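Local coordinates for Lys-gingipain W83 (Porphyromonas gingivalis, PDB 3M1H), which is a lysine-specific cysteine proteinase and possible virulence factor, represented here by K3, a calcium-binding beta jelly roll and one of the adhesin domains that are hemolytic in isolation, at residues Ser52-Asn57 with Thr163-Ile168; Thr80-Val85 with Asp172-Ser177; Asp89-Ser94 with Gly134-Gly139. All coordinates share one frame; numbering follows the deposited sequence.

Contact 1 of 3, residues Ser52-Asn57 with Thr163-Ile168; sequences SASYIN and TDFFWI. Unlike the reference sequence in segment 52-57: Tyr55 (reference His).
Trp167 carries CG anti to its carbonyl carbon (chi1 -63°), and the indole lies across Ala53, its partner in the non-hydrogen-bonded pair of two antiparallel strands of the jelly roll. Ala53 CB stands 3.3 Å from the centroid of the indole six-membered ring, only 7° off the normal: a CH-pi contact over the face. In the neighbouring pair, Ser52 and Ile168 are hydrogen-bonded, with both N-H...O bonds made; Ser52 OG is held by His159 and by Asn66, a calcium ligand. Past Ala53 the regular pairing stops, and Thr163-Phe166 is loop, yet polar ties continue. Phe166 O accepts two amides: Ser54 N at 2.9 Å, and Tyr55 N at 3.2 Å in the carbonyl plane on a lone pair. Ser54 OG sits between its own backbone N and carbonyl carbon and takes the amide of Phe165 at 3.0 Å; this hydroxyl is also bonded to the Glu95 carboxylate, which holds Phe166 N as well. Tyr55 runs beside Asp164 in the same direction, ring and carboxylate 23° apart; Arg133 pairs with that carboxylate and makes a cation-pi contact with the ring. The Asn57 and Phe166 side chains cross at about a right angle, and Arg133 N bonds Asn57 OD1. A water links the two segments, accepting from Asn57 N at 3.0 Å and from Trp167 NE1 at 3.1 Å.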
loop_
_atom_site.group_PDB
_atom_site.type_symbol
_atom_site.label_atom_id
_atom_site.label_comp_id
_atom_site.label_asym_id
_atom_site.label_seq_id
_atom_site.Cartn_x
_atom_site.Cartn_y
_atom_site.Cartn_z
ATOM N N SER A 52 1.512 0.774 -5.768
ATOM C CA SER A 52 0.517 1.640 -6.409
ATOM C C SER A 52 1.204 2.909 -6.941
ATOM O O SER A 52 2.082 3.433 -6.302
ATOM C CB SER A 52 -0.605 1.940 -5.453
ATOM O OG SER A 52 -1.579 2.891 -5.957
ATOM N N ALA A 53 0.772 3.354 -8.124
ATOM C CA ALA A 53 1.454 4.432 -8.853
ATOM C C ALA A 53 0.796 5.784 -8.744
ATOM O O ALA A 53 -0.412 5.920 -8.914
ATOM C CB ALA A 53 1.571 4.076 -10.349
ATOM N N SER A 54 1.632 6.793 -8.518
ATOM C CA SER A 54 1.279 8.200 -8.812
ATOM C C SER A 54 1.920 8.644 -10.126
ATOM O O SER A 54 1.615 9.760 -10.593
ATOM C CB SER A 54 1.684 9.116 -7.673
ATOM O OG SER A 54 3.073 9.266 -7.564
ATOM N N TYR A 55 2.756 7.813 -10.739
ATOM C CA TYR A 55 3.410 8.076 -12.030
ATOM C C TYR A 55 3.851 6.771 -12.624
ATOM O O TYR A 55 4.478 5.984 -11.920
ATOM C CB TYR A 55 4.623 9.006 -11.856
ATOM C CG TYR A 55 5.294 9.455 -13.138
ATOM C CD1 TYR A 55 5.000 10.710 -13.674
ATOM C CD2 TYR A 55 6.211 8.643 -13.805
ATOM C CE1 TYR A 55 5.611 11.141 -14.842
ATOM C CE2 TYR A 55 6.842 9.065 -14.992
ATOM C CZ TYR A 55 6.512 10.326 -15.506
ATOM O OH TYR A 55 7.142 10.746 -16.674
ATOM N N ILE A 56 3.539 6.539 -13.907
ATOM C CA ILE A 56 3.893 5.312 -14.596
ATOM C C ILE A 56 4.804 5.642 -15.771
ATOM O O ILE A 56 4.440 6.494 -16.605
ATOM C CB ILE A 56 2.631 4.549 -15.110
ATOM C CG1 ILE A 56 1.732 4.207 -13.933
ATOM C CG2 ILE A 56 3.019 3.286 -15.815
ATOM C CD1 ILE A 56 0.405 3.543 -14.265
ATOM N N ASN A 57 5.969 5.019 -15.826
ATOM C CA ASN A 57 6.898 5.245 -16.949
ATOM C C ASN A 57 6.207 4.923 -18.276
ATOM O O ASN A 57 5.409 4.001 -18.360
ATOM C CB ASN A 57 8.192 4.451 -16.797
ATOM C CG ASN A 57 9.156 5.074 -15.779
ATOM O OD1 ASN A 57 9.072 6.249 -15.441
ATOM N ND2 ASN A 57 10.074 4.257 -15.301
ATOM N N THR A 163 -0.015 12.959 -6.745
ATOM C CA THR A 163 0.251 12.771 -8.153
ATOM C C THR A 163 1.704 13.141 -8.446
ATOM O O THR A 163 2.297 14.003 -7.758
ATOM C CB THR A 163 -0.699 13.631 -9.070
ATOM O OG1 THR A 163 -0.541 13.226 -10.437
ATOM C CG2 THR A 163 -0.418 15.120 -8.950
ATOM N N ASP A 164 2.255 12.456 -9.444
ATOM C CA ASP A 164 3.505 12.847 -10.070
ATOM C C ASP A 164 4.747 12.634 -9.230
ATOM O O ASP A 164 5.674 13.444 -9.257
ATOM C CB ASP A 164 3.395 14.314 -10.512
ATOM C CG ASP A 164 4.314 14.662 -11.665
ATOM O OD1 ASP A 164 4.874 13.780 -12.360
ATOM O OD2 ASP A 164 4.439 15.889 -11.872
ATOM N N PHE A 165 4.799 11.508 -8.504
ATOM C CA PHE A 165 6.049 11.048 -7.871
ATOM C C PHE A 165 6.473 9.751 -8.562
ATOM O O PHE A 165 7.009 9.800 -9.700
ATOM C CB PHE A 165 5.940 11.041 -6.334
ATOM C CG PHE A 165 5.789 12.445 -5.785
ATOM C CD1 PHE A 165 6.904 13.242 -5.632
ATOM C CD2 PHE A 165 4.531 12.974 -5.510
ATOM C CE1 PHE A 165 6.778 14.568 -5.165
ATOM C CE2 PHE A 165 4.392 14.299 -5.049
ATOM C CZ PHE A 165 5.529 15.091 -4.877
ATOM N N PHE A 166 6.257 8.577 -7.952
ATOM C CA PHE A 166 6.483 7.356 -8.697
ATOM C C PHE A 166 5.563 6.221 -8.210
ATOM O O PHE A 166 4.429 6.205 -8.593
ATOM C CB PHE A 166 7.976 6.992 -8.742
ATOM C CG PHE A 166 8.317 5.935 -9.744
ATOM C CD1 PHE A 166 7.923 6.072 -11.061
ATOM C CD2 PHE A 166 9.031 4.787 -9.391
ATOM C CE1 PHE A 166 8.238 5.122 -11.993
ATOM C CE2 PHE A 166 9.359 3.826 -10.332
ATOM C CZ PHE A 166 8.954 3.997 -11.653
ATOM N N TRP A 167 6.038 5.295 -7.376
ATOM C CA TRP A 167 5.174 4.257 -6.789
ATOM C C TRP A 167 5.440 4.168 -5.295
ATOM O O TRP A 167 6.557 4.500 -4.851
ATOM C CB TRP A 167 5.443 2.880 -7.394
ATOM C CG TRP A 167 5.168 2.696 -8.857
ATOM C CD1 TRP A 167 5.867 3.178 -9.921
ATOM C CD2 TRP A 167 4.123 1.900 -9.392
ATOM N NE1 TRP A 167 5.319 2.724 -11.117
ATOM C CE2 TRP A 167 4.218 1.957 -10.801
ATOM C CE3 TRP A 167 3.079 1.163 -8.808
ATOM C CZ2 TRP A 167 3.332 1.276 -11.622
ATOM C CZ3 TRP A 167 2.204 0.481 -9.630
ATOM C CH2 TRP A 167 2.333 0.563 -11.024
ATOM N N ILE A 168 4.400 3.776 -4.551
ATOM C CA ILE A 168 4.484 3.361 -3.148
ATOM C C ILE A 168 4.451 1.821 -3.106
ATOM O O ILE A 168 3.696 1.191 -3.856
ATOM C CB ILE A 168 3.422 4.018 -2.278
ATOM C CG1 ILE A 168 3.637 3.625 -0.808
ATOM C CG2 ILE A 168 2.005 3.694 -2.710
ATOM C CD1 ILE A 168 2.831 4.547 0.148
HETATM O O HOH W 1 6.305 2.588 -14.029
#

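Contact 2 of 3, residues Thr80-Val85 with Asp172-Ser177; sequences TLTFWV and DVVITS
Thr80 with Thr176 and, two residues along the antiparallel register, Thr82 with Val174 are the hydrogen-bonded pairs of neighbouring antiparallel strands in one sheet of the jelly roll. Each pair has both backbone bonds, so the four amides and four carbonyls are all engaged; the straightest runs from Val174 N to Thr82 O, 2.8 Å with 176° at the hydrogen. Some carbonyls also receive CA-H contacts, as Thr80 O does from Ile175 CA at 3.2 Å. On the threonine face, Thr80 OG1 is bonded to Gln147 OE1. Thr80 and Thr176 lie side by side, pointing the same way, and one water joins them: it donates to Thr80 OG1 and lies 2.8 Å from Thr176 OG1. Thr82 OG1 lies between its backbone N and carbonyl carbon (chi1 62°), next to Val174 CB; a second water lies 2.7 Å from Thr82 OG1 and donates to Asp172 O. Beyond it Asp172 CB meets Trp84 CD1 at 3.6 Å, the carboxylate nearly perpendicular to the indole; Asp172 OD2 bonds His44, whose ring also stacks on Trp84. The reverse face is apolar: Leu81 CD1 touches both Val173 CG1 and Ile175 CG1 at 3.7 Å. Asp172 and Val173 together form a G1 beta bulge opposite Glu8. Strand 4-8 flanks 167-177 on its far side, strand 142-148 flanks 79-87, and strand 96-102 of the second sheet packs beneath Leu81 and Phe83.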
loop_
_atom_site.group_PDB
_atom_site.type_symbol
_atom_site.label_atom_id
_atom_site.label_comp_id
_atom_site.label_asym_id
_atom_site.label_seq_id
_atom_site.Cartn_x
_atom_site.Cartn_y
_atom_site.Cartn_z
ATOM N N THR A 80 -3.189 -5.738 16.516
ATOM C CA THR A 80 -2.076 -4.877 16.128
ATOM C C THR A 80 -1.657 -5.231 14.702
ATOM O O THR A 80 -1.421 -6.423 14.400
ATOM C CB THR A 80 -0.845 -5.017 17.039
ATOM O OG1 THR A 80 -1.273 -4.840 18.402
ATOM C CG2 THR A 80 0.257 -3.977 16.656
ATOM N N LEU A 81 -1.590 -4.188 13.880
ATOM C CA LEU A 81 -1.104 -4.274 12.512
ATOM C C LEU A 81 0.323 -3.789 12.473
ATOM O O LEU A 81 0.625 -2.691 12.983
ATOM C CB LEU A 81 -1.956 -3.390 11.589
ATOM C CG LEU A 81 -1.449 -3.080 10.183
ATOM C CD1 LEU A 81 -1.484 -4.314 9.310
ATOM C CD2 LEU A 81 -2.260 -1.941 9.510
ATOM N N THR A 82 1.197 -4.554 11.811
ATOM C CA THR A 82 2.487 -4.052 11.361
ATOM C C THR A 82 2.658 -4.341 9.887
ATOM O O THR A 82 2.102 -5.299 9.351
ATOM C CB THR A 82 3.701 -4.657 12.116
ATOM O OG1 THR A 82 3.739 -6.070 11.908
ATOM C CG2 THR A 82 3.600 -4.414 13.610
ATOM N N PHE A 83 3.398 -3.461 9.241
ATOM C CA PHE A 83 3.666 -3.574 7.815
ATOM C C PHE A 83 4.891 -2.765 7.472
ATOM O O PHE A 83 5.324 -1.901 8.260
ATOM C CB PHE A 83 2.449 -3.157 6.970
ATOM C CG PHE A 83 2.048 -1.698 7.108
ATOM C CD1 PHE A 83 2.579 -0.737 6.278
ATOM C CD2 PHE A 83 1.168 -1.309 8.107
ATOM C CE1 PHE A 83 2.212 0.614 6.404
ATOM C CE2 PHE A 83 0.782 0.054 8.216
ATOM C CZ PHE A 83 1.318 0.984 7.391
ATOM N N TRP A 84 5.423 -3.016 6.280
ATOM C CA TRP A 84 6.570 -2.281 5.776
ATOM C C TRP A 84 6.199 -1.495 4.520
ATOM O O TRP A 84 5.432 -1.993 3.658
ATOM C CB TRP A 84 7.718 -3.226 5.485
ATOM C CG TRP A 84 8.261 -3.941 6.697
ATOM C CD1 TRP A 84 7.724 -5.016 7.340
ATOM C CD2 TRP A 84 9.474 -3.623 7.375
ATOM N NE1 TRP A 84 8.543 -5.386 8.400
ATOM C CE2 TRP A 84 9.624 -4.554 8.426
ATOM C CE3 TRP A 84 10.446 -2.644 7.192
ATOM C CZ2 TRP A 84 10.723 -4.518 9.282
ATOM C CZ3 TRP A 84 11.526 -2.602 8.059
ATOM C CH2 TRP A 84 11.643 -3.549 9.090
ATOM N N VAL A 85 6.745 -0.283 4.418
ATOM C CA VAL A 85 6.413 0.636 3.337
ATOM C C VAL A 85 7.670 1.297 2.827
ATOM O O VAL A 85 8.592 1.560 3.616
ATOM C CB VAL A 85 5.371 1.681 3.775
ATOM C CG1 VAL A 85 5.863 2.535 4.953
ATOM C CG2 VAL A 85 4.966 2.588 2.625
ATOM N N ASP A 172 4.979 -7.447 3.756
ATOM C CA ASP A 172 5.076 -8.039 5.092
ATOM C C ASP A 172 4.019 -7.466 6.068
ATOM O O ASP A 172 4.334 -6.920 7.126
ATOM C CB ASP A 172 6.507 -7.928 5.605
ATOM C CG ASP A 172 7.475 -8.847 4.875
ATOM O OD1 ASP A 172 7.032 -9.908 4.373
ATOM O OD2 ASP A 172 8.677 -8.546 4.848
ATOM N N VAL A 173 2.762 -7.617 5.675
ATOM C CA VAL A 173 1.612 -7.202 6.484
ATOM C C VAL A 173 1.298 -8.289 7.496
ATOM O O VAL A 173 0.988 -9.403 7.114
ATOM C CB VAL A 173 0.399 -6.955 5.593
ATOM C CG1 VAL A 173 -0.838 -6.592 6.440
ATOM C CG2 VAL A 173 0.677 -5.850 4.559
ATOM N N VAL A 174 1.360 -7.957 8.777
ATOM C CA VAL A 174 1.101 -8.908 9.864
ATOM C C VAL A 174 0.064 -8.304 10.826
ATOM O O VAL A 174 0.191 -7.135 11.198
ATOM C CB VAL A 174 2.373 -9.249 10.650
ATOM C CG1 VAL A 174 2.072 -10.303 11.704
ATOM C CG2 VAL A 174 3.497 -9.768 9.707
ATOM N N ILE A 175 -0.961 -9.078 11.184
ATOM C CA ILE A 175 -1.992 -8.671 12.154
ATOM C C ILE A 175 -2.050 -9.750 13.227
ATOM O O ILE A 175 -2.175 -10.949 12.932
ATOM C CB ILE A 175 -3.377 -8.461 11.514
ATOM C CG1 ILE A 175 -3.299 -7.358 10.443
ATOM C CG2 ILE A 175 -4.424 -8.139 12.628
ATOM C CD1 ILE A 175 -4.592 -7.071 9.732
ATOM N N THR A 176 -1.911 -9.301 14.471
ATOM C CA THR A 176 -1.963 -10.177 15.625
ATOM C C THR A 176 -3.183 -9.795 16.441
ATOM O O THR A 176 -3.556 -8.631 16.480
ATOM C CB THR A 176 -0.702 -10.026 16.499
ATOM O OG1 THR A 176 -0.656 -8.705 17.057
ATOM C CG2 THR A 176 0.558 -10.258 15.676
ATOM N N SER A 177 -3.789 -10.764 17.104
ATOM C CA SER A 177 -4.999 -10.470 17.894
ATOM C C SER A 177 -4.604 -10.195 19.332
ATOM O O SER A 177 -3.528 -10.605 19.778
ATOM C CB SER A 177 -5.999 -11.613 17.812
ATOM O OG SER A 177 -5.364 -12.839 18.113
HETATM O O HOH W 2 -2.027 -7.417 19.186
HETATM O O HOH W 3 5.321 -6.547 9.717
#

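Contact 3 of 3, residues Asp89-Ser94 with Gly134-Gly139; sequences DANYAS and GTRAQG
Asp89 and Gly134 join two loops: the Asp89 carboxylate accepts an amide from each. CG lies anti to the backbone N (chi1 -169°); OD2 accepts the Gly134 amide at 2.7 Å, from 43° above the carboxylate plane. The other oxygen, OD1, accepts Asn91 N at 2.9 Å on its anti side: an Asx turn, set within the type I beta turn from Asp89 to Tyr92. That turn presents Ala90, whose N-H bonds Ala137 O at 3.0 Å and whose CB lies 3.7 Å from Gly139 CA. The Asn91 and Arg136 side chains cross at about a right angle, amide and guanidinium planes 90° apart, with Asn91 ND2 3.5 Å from Arg136 CD. They meet through the aliphatic part of the arginine, whose chain is extended from CG to NE; its charged end makes a salt bridge to Glu130, while Asn91 OD1 is bonded to Thr124. One water bridges the loops, accepting from Asn91 ND2 at 2.7 Å and from Ala137 N; another accepts from Arg136 N and lies 3.0 Å from Ala137 O. The chemistry is mainly polar, an acidic side chain and one carbonyl accepting backbone amides, so this surface junction is made largely of directed bonds, with little apolar contact between the segments.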
loop_
_atom_site.group_PDB
_atom_site.type_symbol
_atom_site.label_atom_id
_atom_site.label_comp_id
_atom_site.label_asym_id
_atom_site.label_seq_id
_atom_site.Cartn_x
_atom_site.Cartn_y
_atom_site.Cartn_z
ATOM N N ASP A 89 10.997 5.000 -5.807
ATOM C CA ASP A 89 12.080 5.882 -6.199
ATOM C C ASP A 89 12.394 6.778 -5.010
ATOM O O ASP A 89 11.593 7.647 -4.698
ATOM C CB ASP A 89 11.659 6.700 -7.428
ATOM C CG ASP A 89 12.826 7.452 -8.065
ATOM O OD1 ASP A 89 13.795 7.790 -7.343
ATOM O OD2 ASP A 89 12.745 7.719 -9.282
ATOM N N ALA A 90 13.544 6.559 -4.359
ATOM C CA ALA A 90 13.942 7.373 -3.207
ATOM C C ALA A 90 13.926 8.875 -3.511
ATOM O O ALA A 90 13.808 9.661 -2.587
ATOM C CB ALA A 90 15.337 6.962 -2.702
ATOM N N ASN A 91 14.057 9.236 -4.789
ATOM C CA ASN A 91 14.143 10.636 -5.241
ATOM C C ASN A 91 12.832 11.273 -5.726
ATOM O O ASN A 91 12.776 12.460 -6.080
ATOM C CB ASN A 91 15.204 10.725 -6.336
ATOM C CG ASN A 91 16.513 10.134 -5.905
ATOM O OD1 ASN A 91 17.129 10.607 -4.944
ATOM N ND2 ASN A 91 16.935 9.074 -6.573
ATOM N N TYR A 92 11.773 10.457 -5.764
ATOM C CA TYR A 92 10.402 10.915 -5.954
ATOM C C TYR A 92 9.574 10.178 -4.915
ATOM O O TYR A 92 8.724 9.316 -5.248
ATOM C CB TYR A 92 9.874 10.602 -7.345
ATOM C CG TYR A 92 10.617 11.205 -8.491
ATOM C CD1 TYR A 92 10.236 12.403 -9.066
ATOM C CD2 TYR A 92 11.672 10.512 -9.052
ATOM C CE1 TYR A 92 10.949 12.917 -10.177
ATOM C CE2 TYR A 92 12.365 10.992 -10.128
ATOM C CZ TYR A 92 12.012 12.196 -10.683
ATOM O OH TYR A 92 12.760 12.606 -11.756
ATOM N N ALA A 93 9.840 10.489 -3.652
ATOM C CA ALA A 93 9.388 9.669 -2.521
ATOM C C ALA A 93 8.027 10.071 -1.933
ATOM O O ALA A 93 7.476 9.334 -1.120
ATOM C CB ALA A 93 10.445 9.653 -1.433
ATOM N N SER A 94 7.462 11.221 -2.327
ATOM C CA SER A 94 6.415 11.882 -1.532
ATOM C C SER A 94 5.024 11.310 -1.778
ATOM O O SER A 94 4.088 12.037 -2.054
ATOM C CB SER A 94 6.395 13.404 -1.800
ATOM O OG SER A 94 7.695 13.927 -1.618
ATOM N N GLY A 134 12.461 5.908 -11.306
ATOM C CA GLY A 134 12.835 4.594 -10.782
ATOM C C GLY A 134 14.177 4.069 -11.269
ATOM O O GLY A 134 14.438 2.876 -11.193
ATOM N N THR A 135 15.053 4.960 -11.721
ATOM C CA THR A 135 16.329 4.575 -12.336
ATOM C C THR A 135 17.492 4.500 -11.352
ATOM O O THR A 135 18.601 4.140 -11.749
ATOM C CB THR A 135 16.768 5.560 -13.445
ATOM O OG1 THR A 135 16.974 6.862 -12.880
ATOM C CG2 THR A 135 15.717 5.629 -14.561
ATOM N N ARG A 136 17.258 4.831 -10.089
ATOM C CA ARG A 136 18.338 4.843 -9.098
ATOM C C ARG A 136 17.945 3.967 -7.936
ATOM O O ARG A 136 17.522 2.838 -8.142
ATOM C CB ARG A 136 18.689 6.277 -8.657
ATOM C CG ARG A 136 19.039 7.222 -9.787
ATOM C CD ARG A 136 19.260 8.616 -9.215
ATOM N NE ARG A 136 19.595 9.576 -10.250
ATOM C CZ ARG A 136 18.716 10.214 -11.008
ATOM N NH1 ARG A 136 17.407 10.002 -10.865
ATOM N NH2 ARG A 136 19.149 11.085 -11.915
ATOM N N ALA A 137 18.060 4.472 -6.711
ATOM C CA ALA A 137 17.856 3.612 -5.562
ATOM C C ALA A 137 16.398 3.604 -5.133
ATOM O O ALA A 137 15.651 4.586 -5.275
ATOM C CB ALA A 137 18.753 4.033 -4.413
ATOM N N GLN A 138 16.000 2.471 -4.598
ATOM C CA GLN A 138 14.752 2.384 -3.888
ATOM C C GLN A 138 14.818 3.156 -2.564
ATOM O O GLN A 138 15.887 3.271 -1.945
ATOM C CB GLN A 138 14.486 0.877 -3.672
ATOM C CG GLN A 138 13.093 0.455 -3.556
ATOM C CD GLN A 138 12.973 -1.049 -3.305
ATOM O OE1 GLN A 138 13.725 -1.633 -2.525
ATOM N NE2 GLN A 138 11.980 -1.662 -3.936
ATOM N N GLY A 139 13.686 3.657 -2.106
ATOM C CA GLY A 139 13.602 4.269 -0.804
ATOM C C GLY A 139 13.819 3.221 0.269
ATOM O O GLY A 139 13.633 2.022 0.037
HETATM O O HOH W 4 15.174 5.513 -8.050
HETATM O O HOH W 5 18.799 7.363 -5.629
#

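How the contacts relate
Strand 167-177 ties contact 1 to contact 2: its start pairs with strand 50-53 and its end with strand 79-87 in the same sheet. Their centres are 24 Å apart, on opposite sides of the chain's centre, but Ile168 CD1 still packs on Val85 CG2 at 3.8 Å. Contact 3 lies only 10 Å from contact 1, centre to centre, and the two join directly, Phe166 CE2 meeting Gly134 CA at 3.6 Å and Phe165 CB meeting Tyr92 O at 3.5 Å. Two different calcium sites are near: the Ser52 side chain is about 7 Å from one ion, that of Asp172 about 4 Å from the other.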